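Local coordinates for protein mariner Mos1 transposase (Drosophila mauritiana, PDB 4MDB) that cuts and pastes the Mos1 transposon in DNA, the part here being its RNase H-fold catalytic domain with two magnesium ions and raltegravir bound, at residues W77-V82 / Y202-H207; I83-L88 / Q102-L106; R11-C16 / A154-L160. The protein carries 1 engineered substitution. All coordinates share one frame; numbering follows the deposited sequence.

Contact 1 of 3, residues W77-V82 / Y202-H207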
loop_
_atom_site.group_PDB
_atom_site.type_symbol
_atom_site.label_atom_id
_atom_site.label_comp_id
_atom_site.label_asym_id
_atom_site.label_seq_id
_atom_site.Cartn_x
_atom_site.Cartn_y
_atom_site.Cartn_z
ATOM N N TRP A 77 -3.802 -2.632 -3.878
ATOM C CA TRP A 77 -4.409 -3.931 -3.640
ATOM C C TRP A 77 -5.337 -3.933 -2.466
ATOM O O TRP A 77 -5.332 -2.996 -1.676
ATOM C CB TRP A 77 -3.366 -5.004 -3.511
ATOM C CG TRP A 77 -2.391 -4.818 -2.345
ATOM C CD1 TRP A 77 -1.394 -3.906 -2.280
ATOM C CD2 TRP A 77 -2.343 -5.559 -1.115
ATOM N NE1 TRP A 77 -0.702 -4.046 -1.094
ATOM C CE2 TRP A 77 -1.240 -5.067 -0.371
ATOM C CE3 TRP A 77 -3.071 -6.612 -0.591
ATOM C CZ2 TRP A 77 -0.914 -5.584 0.905
ATOM C CZ3 TRP A 77 -2.724 -7.157 0.612
ATOM C CH2 TRP A 77 -1.648 -6.643 1.368
ATOM N N ASP A 78 -6.170 -4.967 -2.364
ATOM C CA ASP A 78 -7.044 -5.162 -1.244
ATOM C C ASP A 78 -7.117 -6.638 -0.891
ATOM O O ASP A 78 -6.287 -7.424 -1.332
ATOM C CB ASP A 78 -8.391 -4.490 -1.517
ATOM C CG ASP A 78 -9.241 -5.271 -2.582
ATOM O OD1 ASP A 78 -8.773 -6.305 -3.060
ATOM O OD2 ASP A 78 -10.431 -4.919 -2.755
ATOM N N GLN A 79 -8.074 -7.024 -0.051
ATOM C CA GLN A 79 -8.075 -8.355 0.483
ATOM C C GLN A 79 -8.429 -9.362 -0.607
ATOM O O GLN A 79 -8.270 -10.562 -0.340
ATOM C CB GLN A 79 -9.090 -8.470 1.634
ATOM C CG GLN A 79 -10.485 -8.221 1.196
ATOM C CD GLN A 79 -11.467 -8.572 2.283
ATOM O OE1 GLN A 79 -11.354 -8.073 3.393
ATOM N NE2 GLN A 79 -12.445 -9.403 1.963
ATOM N N SER A 80 -8.824 -8.910 -1.794
ATOM C CA SER A 80 -9.216 -9.783 -2.909
ATOM C C SER A 80 -8.118 -9.947 -3.941
ATOM O O SER A 80 -8.260 -10.755 -4.849
ATOM C CB SER A 80 -10.473 -9.262 -3.562
ATOM O OG SER A 80 -11.537 -9.310 -2.595
ATOM N N GLY A 81 -7.073 -9.158 -3.824
ATOM C CA GLY A 81 -5.974 -9.174 -4.812
ATOM C C GLY A 81 -5.509 -7.818 -5.278
ATOM O O GLY A 81 -5.937 -6.801 -4.824
ATOM N N VAL A 82 -4.573 -7.825 -6.214
ATOM C CA VAL A 82 -4.081 -6.627 -6.818
ATOM C C VAL A 82 -5.114 -5.939 -7.693
ATOM O O VAL A 82 -5.719 -6.618 -8.596
ATOM C CB VAL A 82 -2.759 -6.941 -7.610
ATOM C CG1 VAL A 82 -2.355 -5.744 -8.407
ATOM C CG2 VAL A 82 -1.706 -7.435 -6.625
ATOM N N TYR A 202 -3.794 -12.500 0.026
ATOM C CA TYR A 202 -4.139 -11.067 0.060
ATOM C C TYR A 202 -4.984 -10.754 1.277
ATOM O O TYR A 202 -4.746 -9.758 2.011
ATOM C CB TYR A 202 -4.815 -10.638 -1.237
ATOM C CG TYR A 202 -3.881 -10.735 -2.401
ATOM C CD1 TYR A 202 -2.874 -9.803 -2.587
ATOM C CD2 TYR A 202 -3.951 -11.798 -3.317
ATOM C CE1 TYR A 202 -1.982 -9.869 -3.637
ATOM C CE2 TYR A 202 -3.074 -11.841 -4.391
ATOM C CZ TYR A 202 -2.095 -10.897 -4.568
ATOM O OH TYR A 202 -1.218 -10.964 -5.685
ATOM N N TRP A 203 -5.961 -11.652 1.532
ATOM C CA TRP A 203 -6.821 -11.513 2.692
ATOM C C TRP A 203 -5.984 -11.488 4.002
ATOM O O TRP A 203 -6.169 -10.599 4.815
ATOM C CB TRP A 203 -7.879 -12.611 2.721
ATOM C CG TRP A 203 -8.948 -12.470 3.741
ATOM C CD1 TRP A 203 -10.135 -11.821 3.577
ATOM C CD2 TRP A 203 -8.900 -12.888 5.063
ATOM N NE1 TRP A 203 -10.863 -11.846 4.744
ATOM C CE2 TRP A 203 -10.109 -12.474 5.690
ATOM C CE3 TRP A 203 -7.968 -13.569 5.803
ATOM C CZ2 TRP A 203 -10.379 -12.760 7.016
ATOM C CZ3 TRP A 203 -8.279 -13.858 7.185
ATOM C CH2 TRP A 203 -9.404 -13.425 7.739
ATOM N N ARG A 204 -5.094 -12.429 4.152
ATOM C CA ARG A 204 -4.255 -12.470 5.358
ATOM C C ARG A 204 -3.448 -11.178 5.564
ATOM O O ARG A 204 -3.327 -10.654 6.684
ATOM C CB ARG A 204 -3.365 -13.712 5.349
ATOM C CG ARG A 204 -4.109 -15.029 5.613
ATOM C CD ARG A 204 -3.101 -16.186 5.821
ATOM N NE ARG A 204 -2.491 -16.548 4.559
ATOM C CZ ARG A 204 -2.937 -17.512 3.749
ATOM N NH1 ARG A 204 -3.995 -18.259 4.091
ATOM N NH2 ARG A 204 -2.306 -17.741 2.590
ATOM N N GLY A 205 -2.871 -10.651 4.501
ATOM C CA GLY A 205 -2.060 -9.483 4.626
ATOM C C GLY A 205 -2.803 -8.289 5.186
ATOM O O GLY A 205 -2.303 -7.558 6.034
ATOM N N ILE A 206 -4.046 -8.126 4.767
ATOM C CA ILE A 206 -4.875 -7.032 5.231
ATOM C C ILE A 206 -5.361 -7.352 6.658
ATOM O O ILE A 206 -5.401 -6.475 7.539
ATOM C CB ILE A 206 -6.108 -6.835 4.317
ATOM C CG1 ILE A 206 -5.707 -6.368 2.872
ATOM C CG2 ILE A 206 -7.136 -5.848 4.858
ATOM C CD1 ILE A 206 -4.957 -5.050 2.800
ATOM N N HIS A 207 -5.795 -8.580 6.894
ATOM C CA HIS A 207 -6.359 -8.909 8.232
ATOM C C HIS A 207 -5.310 -9.133 9.348
ATOM O O HIS A 207 -5.678 -9.309 10.522
ATOM C CB HIS A 207 -7.385 -10.054 8.050
ATOM C CG HIS A 207 -8.627 -9.591 7.347
ATOM N ND1 HIS A 207 -9.792 -9.292 8.002
ATOM C CD2 HIS A 207 -8.866 -9.313 6.041
ATOM C CE1 HIS A 207 -10.700 -8.880 7.153
ATOM N NE2 HIS A 207 -10.160 -8.877 5.948
#
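The tip of a β-hairpin in the RNase H-fold sheet, where strand 69-78 turns back into strand 81-87, rests on helix 199-207, with Gly81 laid on Tyr202 and Trp77 on Ile206. A type I turn from Asp78 to Gly81 closes the hairpin: the backbones of these two residues hydrogen-bond to each other in both directions. Asp78 OD1 adds an Asx turn by accepting from Ser80 N, while OD2 of the same carboxylate forms a salt bridge with Arg114.

Having no side chain, Gly81 can press its CA onto a face of the Tyr202 ring. This CH-pi contact puts CA 3.7 Å from the ring centroid, only 17° off the normal. Val82 follows, with CG2 3.7 Å from Tyr202 OH; that hydroxyl is hydrogen-bonded to the carbonyl of Phe194.

Trp77 holds CG between its backbone N and carbonyl carbon (chi1 62°), and its indole reaches the helix with the six-membered ring leading. Ile206 runs antiparallel to it and sets CD1 over the ring face, 3.8 Å from Trp77 CZ3. Around the rim, Trp77 CZ3 approaches Tyr202 O in the indole plane at 3.6 Å, and Trp77 CE3 lies 3.8 Å from Tyr202 CD1. The far end of the indole is fixed by a hydrogen bond from Trp77 NE1 to Ser163 OG, so the tryptophan links helices 162-175 and 199-207.

Gln79 lies alongside Trp203, its NE2 at the indole edge, 3.7 Å from Trp203 CD1. The other half of the amide is taken by His207, whose NE2 donates to Gln79 OE1 at 2.9 Å, almost straight (175°), within the imidazole plane but from above the plane of the amide carbonyl.

Contact 2 of 3, residues I83-L88 / Q102-L106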
loop_
_atom_site.group_PDB
_atom_site.type_symbol
_atom_site.label_atom_id
_atom_site.label_comp_id
_atom_site.label_asym_id
_atom_site.label_seq_id
_atom_site.Cartn_x
_atom_site.Cartn_y
_atom_site.Cartn_z
ATOM N N ILE A 83 -5.355 -4.663 -7.487
ATOM C CA ILE A 83 -6.317 -3.882 -8.245
ATOM C C ILE A 83 -5.682 -3.293 -9.504
ATOM O O ILE A 83 -6.228 -3.366 -10.612
ATOM C CB ILE A 83 -7.023 -2.841 -7.351
ATOM C CG1 ILE A 83 -7.764 -3.557 -6.189
ATOM C CG2 ILE A 83 -8.001 -1.956 -8.125
ATOM C CD1 ILE A 83 -8.020 -2.696 -4.971
ATOM N N TYR A 84 -4.499 -2.674 -9.354
ATOM C CA TYR A 84 -3.919 -1.869 -10.361
ATOM C C TYR A 84 -2.462 -1.738 -10.027
ATOM O O TYR A 84 -2.108 -1.692 -8.874
ATOM C CB TYR A 84 -4.548 -0.516 -10.442
ATOM C CG TYR A 84 -3.959 0.405 -11.472
ATOM C CD1 TYR A 84 -4.081 0.108 -12.819
ATOM C CD2 TYR A 84 -3.233 1.537 -11.137
ATOM C CE1 TYR A 84 -3.600 0.983 -13.796
ATOM C CE2 TYR A 84 -2.770 2.414 -12.098
ATOM C CZ TYR A 84 -2.938 2.108 -13.423
ATOM O OH TYR A 84 -2.388 2.946 -14.344
ATOM N N TYR A 85 -1.594 -1.768 -11.008
ATOM C CA TYR A 85 -0.185 -1.345 -10.792
ATOM C C TYR A 85 0.410 -0.704 -12.016
ATOM O O TYR A 85 -0.081 -0.892 -13.152
ATOM C CB TYR A 85 0.672 -2.522 -10.331
ATOM C CG TYR A 85 1.138 -3.498 -11.410
ATOM C CD1 TYR A 85 0.383 -4.615 -11.744
ATOM C CD2 TYR A 85 2.359 -3.312 -12.057
ATOM C CE1 TYR A 85 0.819 -5.519 -12.712
ATOM C CE2 TYR A 85 2.790 -4.185 -13.051
ATOM C CZ TYR A 85 2.038 -5.294 -13.357
ATOM O OH TYR A 85 2.456 -6.144 -14.346
ATOM N N GLU A 86 1.429 0.098 -11.757
ATOM C CA GLU A 86 2.281 0.671 -12.835
ATOM C C GLU A 86 3.724 0.369 -12.565
ATOM O O GLU A 86 4.178 0.347 -11.403
ATOM C CB GLU A 86 2.039 2.168 -12.952
ATOM C CG GLU A 86 0.663 2.581 -13.420
ATOM C CD GLU A 86 0.502 4.071 -13.569
ATOM O OE1 GLU A 86 1.535 4.801 -13.381
ATOM O OE2 GLU A 86 -0.650 4.566 -13.770
ATOM N N LEU A 87 4.471 0.113 -13.649
ATOM C CA LEU A 87 5.899 -0.029 -13.583
ATOM C C LEU A 87 6.434 1.173 -14.390
ATOM O O LEU A 87 6.065 1.419 -15.582
ATOM C CB LEU A 87 6.309 -1.385 -14.097
ATOM C CG LEU A 87 7.761 -1.817 -13.918
ATOM C CD1 LEU A 87 8.137 -2.204 -12.478
ATOM C CD2 LEU A 87 8.104 -2.929 -14.881
ATOM N N LEU A 88 7.168 2.025 -13.715
ATOM C CA LEU A 88 7.562 3.287 -14.326
ATOM C C LEU A 88 8.779 3.004 -15.232
ATOM O O LEU A 88 9.517 2.042 -15.041
ATOM C CB LEU A 88 7.860 4.361 -13.283
ATOM C CG LEU A 88 6.794 5.366 -12.784
ATOM C CD1 LEU A 88 5.375 4.866 -12.762
ATOM C CD2 LEU A 88 7.134 6.037 -11.455
ATOM N N GLN A 102 -2.198 8.414 -11.321
ATOM C CA GLN A 102 -2.325 7.097 -10.825
ATOM C C GLN A 102 -3.622 6.849 -10.032
ATOM O O GLN A 102 -4.189 5.785 -10.190
ATOM C CB GLN A 102 -1.099 6.787 -9.978
ATOM C CG GLN A 102 0.150 6.556 -10.868
ATOM C CD GLN A 102 1.371 6.257 -10.050
ATOM O OE1 GLN A 102 1.475 6.707 -8.909
ATOM N NE2 GLN A 102 2.302 5.500 -10.605
ATOM N N LEU A 103 -3.967 7.750 -9.151
ATOM C CA LEU A 103 -5.169 7.586 -8.337
ATOM C C LEU A 103 -6.383 7.559 -9.232
ATOM O O LEU A 103 -7.292 6.768 -9.013
ATOM C CB LEU A 103 -5.302 8.643 -7.289
ATOM C CG LEU A 103 -4.237 8.744 -6.184
ATOM C CD1 LEU A 103 -4.530 9.909 -5.313
ATOM C CD2 LEU A 103 -4.264 7.477 -5.367
ATOM N N ILE A 104 -6.392 8.467 -10.223
ATOM C CA ILE A 104 -7.502 8.456 -11.199
ATOM C C ILE A 104 -7.593 7.142 -11.978
ATOM O O ILE A 104 -8.671 6.589 -12.147
ATOM C CB ILE A 104 -7.431 9.691 -12.095
ATOM C CG1 ILE A 104 -7.771 10.933 -11.270
ATOM C CG2 ILE A 104 -8.334 9.536 -13.332
ATOM C CD1 ILE A 104 -7.301 12.253 -11.876
ATOM N N ASN A 105 -6.478 6.585 -12.441
ATOM C CA ASN A 105 -6.472 5.322 -13.113
ATOM C C ASN A 105 -6.858 4.157 -12.192
ATOM O O ASN A 105 -7.518 3.257 -12.570
ATOM C CB ASN A 105 -5.093 5.084 -13.694
ATOM C CG ASN A 105 -4.750 6.111 -14.743
ATOM O OD1 ASN A 105 -5.642 6.727 -15.258
ATOM N ND2 ASN A 105 -3.466 6.308 -15.060
ATOM N N LEU A 106 -6.407 4.224 -10.937
ATOM C CA LEU A 106 -6.717 3.215 -9.957
ATOM C C LEU A 106 -8.230 3.175 -9.747
ATOM O O LEU A 106 -8.775 2.106 -9.614
ATOM C CB LEU A 106 -6.006 3.527 -8.582
ATOM C CG LEU A 106 -6.531 2.778 -7.319
ATOM C CD1 LEU A 106 -6.389 1.302 -7.385
ATOM C CD2 LEU A 106 -5.669 3.182 -6.073
#
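Tyr84 turns one ring face to helix 96-113, over the backbone where Asn105 passes into Leu106. Its CG is anti to the backbone N (chi1 179°), which carries the ring out along the helix as far as Asn105, and there Tyr84 OH ends 3.5 Å from Asn105 CB. The Asn105 amide stands steeply to the phenol ring; its OD1 is engaged by Gln101 NE2.

Glu86, two residues along the strand and extended beyond CG, crosses Gln102 with the carboxylate and amide planes 67° apart. Gln102 NE2 has its partner in its own amide plane but meets Glu86 OE1 from above the carboxylate plane, in a nearly straight hydrogen bond of 3.0 Å. The aliphatic part of Gln102 packs against the same group, with CG 3.4 Å from Glu86 OE1. Leu88 closes in beyond, setting CD1 3.8 Å from Gln102 NE2. The second carboxylate oxygen, Glu86 OE2, is modelled so near Tyr84 OH that the separation is too short to be relied on.

At the opposite end of the contact the character becomes apolar. Leu106 CD1 fits between two consecutive strand residues, 3.7 Å from Ile83 CG2 and 4.0 Å from Tyr84 CB. Both can point toward the helix because the strand carries a classic β bulge here, Ile83 and Tyr84 together facing Trp76 of strand 69-78. Leu106 also touches Trp76 and Phe126, residues of strands 69-78 and 125-127 on the sheet face under the helix.

Strand and helix segments run 143° apart in direction, with their axes 9.0 Å from each other at closest approach: a helix packed on the mixed sheet, running roughly antiparallel to the edge strand 81-87, as in the RNase H fold.

Contact 3 of 3, residues R11-C16 / A154-L160. With RLT (N-(4-fluorobenzyl)-5-hydroxy-1-methyl-2-(1-methyl-1-{[(5-methyl-1,3,4-oxadiazol-2-yl)carbonyl]amino}ethyl)-6-oxo-1,6-di hydropyrimidine-4-carboxamide), chain B.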
loop_
_atom_site.group_PDB
_atom_site.type_symbol
_atom_site.label_atom_id
_atom_site.label_comp_id
_atom_site.label_asym_id
_atom_site.label_seq_id
_atom_site.Cartn_x
_atom_site.Cartn_y
_atom_site.Cartn_z
ATOM N N ARG A 11 3.342 9.270 17.815
ATOM C CA ARG A 11 2.427 9.289 16.622
ATOM C C ARG A 11 2.001 7.857 16.266
ATOM O O ARG A 11 0.771 7.559 16.075
ATOM C CB ARG A 11 3.076 9.955 15.429
ATOM C CG ARG A 11 2.110 10.090 14.210
ATOM C CD ARG A 11 2.306 11.422 13.498
ATOM N NE ARG A 11 1.677 11.508 12.157
ATOM C CZ ARG A 11 2.313 11.529 10.981
ATOM N NH1 ARG A 11 3.648 11.415 10.894
ATOM N NH2 ARG A 11 1.592 11.628 9.868
ATOM N N ARG A 12 2.960 6.947 16.294
ATOM C CA ARG A 12 2.674 5.498 16.027
ATOM C C ARG A 12 1.694 4.979 17.041
ATOM O O ARG A 12 0.663 4.405 16.716
ATOM C CB ARG A 12 3.914 4.591 16.029
ATOM C CG ARG A 12 4.779 4.710 14.775
ATOM C CD ARG A 12 6.183 4.238 14.934
ATOM N NE ARG A 12 6.214 2.869 15.388
ATOM C CZ ARG A 12 6.141 1.789 14.618
ATOM N NH1 ARG A 12 5.948 1.930 13.288
ATOM N NH2 ARG A 12 6.137 0.591 15.150
ATOM N N LYS A 13 1.963 5.214 18.349
ATOM C CA LYS A 13 1.062 4.636 19.352
ATOM C C LYS A 13 -0.300 5.220 19.256
ATOM O O LYS A 13 -1.311 4.498 19.312
ATOM C CB LYS A 13 1.631 4.806 20.816
ATOM C CG LYS A 13 0.914 4.048 21.841
ATOM C CD LYS A 13 1.348 4.493 23.231
ATOM C CE LYS A 13 0.685 3.576 24.199
ATOM N NZ LYS A 13 0.791 4.048 25.627
ATOM N N ASN A 14 -0.359 6.520 19.090
ATOM C CA ASN A 14 -1.638 7.235 19.066
ATOM C C ASN A 14 -2.493 6.797 17.830
ATOM O O ASN A 14 -3.700 6.539 17.962
ATOM C CB ASN A 14 -1.432 8.737 18.984
ATOM C CG ASN A 14 -0.961 9.329 20.315
ATOM O OD1 ASN A 14 -1.009 8.645 21.363
ATOM N ND2 ASN A 14 -0.534 10.604 20.290
ATOM N N THR A 15 -1.802 6.685 16.710
ATOM C CA THR A 15 -2.474 6.238 15.413
ATOM C C THR A 15 -3.019 4.833 15.590
ATOM O O THR A 15 -4.208 4.574 15.285
ATOM C CB THR A 15 -1.532 6.349 14.258
ATOM O OG1 THR A 15 -1.184 7.757 14.131
ATOM C CG2 THR A 15 -2.189 5.850 12.930
ATOM N N CYS A 16 -2.190 3.923 16.105
ATOM C CA CYS A 16 -2.671 2.556 16.351
ATOM C C CYS A 16 -3.854 2.475 17.345
ATOM O O CYS A 16 -4.746 1.658 17.201
ATOM C CB CYS A 16 -1.564 1.635 16.788
ATOM S SG CYS A 16 -0.339 1.419 15.471
ATOM N N ALA A 154 1.296 6.815 10.458
ATOM C CA ALA A 154 2.517 7.400 11.004
ATOM C C ALA A 154 3.755 7.234 10.149
ATOM O O ALA A 154 4.038 6.190 9.559
ATOM C CB ALA A 154 2.763 6.782 12.372
ATOM N N ALA A 155 4.588 8.259 10.160
ATOM C CA ALA A 155 5.941 8.166 9.621
ATOM C C ALA A 155 6.807 6.984 10.111
ATOM O O ALA A 155 6.629 6.518 11.244
ATOM C CB ALA A 155 6.605 9.505 9.891
ATOM N N TYR A 156 7.693 6.488 9.254
ATOM C CA TYR A 156 8.599 5.396 9.518
ATOM C C TYR A 156 7.860 4.162 10.014
ATOM O O TYR A 156 8.360 3.450 10.891
ATOM C CB TYR A 156 9.672 5.809 10.553
ATOM C CG TYR A 156 10.644 6.791 9.990
ATOM C CD1 TYR A 156 11.762 6.349 9.285
ATOM C CD2 TYR A 156 10.436 8.148 10.129
ATOM C CE1 TYR A 156 12.664 7.261 8.748
ATOM C CE2 TYR A 156 11.323 9.068 9.602
ATOM C CZ TYR A 156 12.430 8.622 8.912
ATOM O OH TYR A 156 13.304 9.537 8.382
ATOM N N SER A 157 6.678 3.869 9.422
ATOM C CA SER A 157 5.910 2.711 9.898
ATOM C C SER A 157 5.619 1.646 8.806
ATOM O O SER A 157 4.501 1.294 8.573
ATOM C CB SER A 157 4.651 3.212 10.526
ATOM O OG SER A 157 4.889 4.099 11.666
ATOM N N PRO A 158 6.643 1.160 8.110
ATOM C CA PRO A 158 6.331 0.060 7.162
ATOM C C PRO A 158 5.879 -1.229 7.810
ATOM O O PRO A 158 5.207 -2.030 7.184
ATOM C CB PRO A 158 7.655 -0.118 6.431
ATOM C CG PRO A 158 8.690 0.270 7.447
ATOM C CD PRO A 158 8.108 1.446 8.144
ATOM N N ASP A 159 6.130 -1.396 9.120
ATOM C CA ASP A 159 5.619 -2.457 9.873
ATOM C C ASP A 159 4.133 -2.396 10.079
ATOM O O ASP A 159 3.540 -3.341 10.628
ATOM C CB ASP A 159 6.330 -2.535 11.257
ATOM C CG ASP A 159 6.237 -1.286 12.084
ATOM O OD1 ASP A 159 6.062 -0.165 11.579
ATOM O OD2 ASP A 159 6.424 -1.484 13.313
ATOM N N LEU A 160 3.548 -1.256 9.729
ATOM C CA LEU A 160 2.098 -1.010 9.883
ATOM C C LEU A 160 1.440 -0.852 8.471
ATOM O O LEU A 160 0.229 -0.645 8.357
ATOM C CB LEU A 160 1.778 0.172 10.728
ATOM C CG LEU A 160 2.354 0.117 12.146
ATOM C CD1 LEU A 160 1.978 1.428 12.819
ATOM C CD2 LEU A 160 1.796 -1.129 12.836
HETATM C CAA RLT B . 8.950 9.663 7.313
HETATM C CAB RLT B . 10.963 0.740 4.089
HETATM C CAC RLT B . 11.830 2.936 6.034
HETATM C CAD RLT B . 13.149 3.279 3.645
HETATM O OAE RLT B . 7.708 5.412 1.313
HETATM O OAF RLT B . 9.877 5.230 6.068
HETATM O OAG RLT B . 8.920 0.610 2.680
HETATM O OAH RLT B . 7.503 2.620 1.639
HETATM F FAI RLT B . 6.998 10.888 5.907
HETATM C CAJ RLT B . 6.978 8.903 4.570
HETATM C CAK RLT B . 8.580 10.618 4.123
HETATM C CAL RLT B . 7.517 8.131 3.520
HETATM C CAM RLT B . 9.122 9.859 3.077
HETATM C CAN RLT B . 9.232 7.816 1.635
HETATM N NAO RLT B . 11.158 9.432 5.854
HETATM N NAP RLT B . 11.750 8.253 5.326
HETATM N NAQ RLT B . 10.290 4.457 3.387
HETATM N NAR RLT B . 9.539 6.494 2.197
HETATM N NAS RLT B . 11.919 5.159 4.931
HETATM O OAT RLT B . 9.867 7.689 6.457
HETATM C CAU RLT B . 8.662 5.458 2.042
HETATM C CAV RLT B . 10.875 5.768 5.559
HETATM C CAW RLT B . 10.045 9.020 6.515
HETATM C CAX RLT B . 7.513 10.157 4.879
HETATM C CAY RLT B . 8.603 8.614 2.754
HETATM C CAZ RLT B . 8.626 2.953 2.291
HETATM C CBA RLT B . 10.918 7.246 5.701
HETATM C CBB RLT B . 9.146 4.266 2.624
HETATM C CBC RLT B . 10.929 3.386 3.926
HETATM C CBD RLT B . 9.274 1.812 2.888
HETATM N NBE RLT B . 10.429 2.066 3.647
HETATM C CBF RLT B . 12.231 3.752 4.806
#
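Arg12 sets out from helix 6-25 with CG beside its backbone N (chi1 -76°), then bends at chi3 (56°), which brings its guanidinium round to Asp159; that residue in turn holds CG between its own N and carbonyl carbon (chi1 57°). The two flat groups meet end-on and nearly coplanar. Arg12 NH1 donates to Asp159 OD1 at 2.7 Å and Arg12 NH2 to Asp159 OD2 at 2.8 Å, each oxygen using its syn lone pair. A weak hydrogen bond runs from Arg12 NH1 to Ser157 OG at 2.9 Å, and the guanidinium is completed by the carbonyls of Gly221 and Lys222.

Next to this salt bridge, Ala154 CB sits between the two arginine stems, 3.8 Å from both Arg11 CG and Arg12 CG. Arg11 then lays a guanidinium face over Ala154 CA. Further along the helix, Cys16 SG meets Leu160 CD1 at 3.5 Å.

The loop so anchored carries part of the drug pocket. The oxadiazole of raltegravir lies over one face of the Tyr156 ring, Tyr156 CE2 being 3.3 Å from its CAW, and Ala155 CB touches the oxadiazole methyl CAA at 3.5 Å. Bidentate charge pairing, with further acceptors on the same buried arginine, probably keeps both partners ionised and holds the pocket loop to helix 6-25, the first of the catalytic domain.

Contacts 1 and 2 use successive parts of strand 81-87, their centres about 17 Å apart, and they join directly where Ile83 CD1 packs 3.7 Å from Asp78 CG. Helix 199-207 and helix 96-113 pack on opposite faces of the antiparallel part of the sheet. Contact 3 stands apart, its centre about 20 Å from that of contact 1 and 25 Å from that of contact 2. Two magnesium sites, sharing Asp36 and completed by Asp129 and Asp164 respectively, lie among them: the Trp77 side chain of contact 1 and the Ser157 side chain of contact 3 are each about 10 Å from a magnesium ion, Gln102 of contact 2 about 11 Å. Contact 3 alone touches raltegravir.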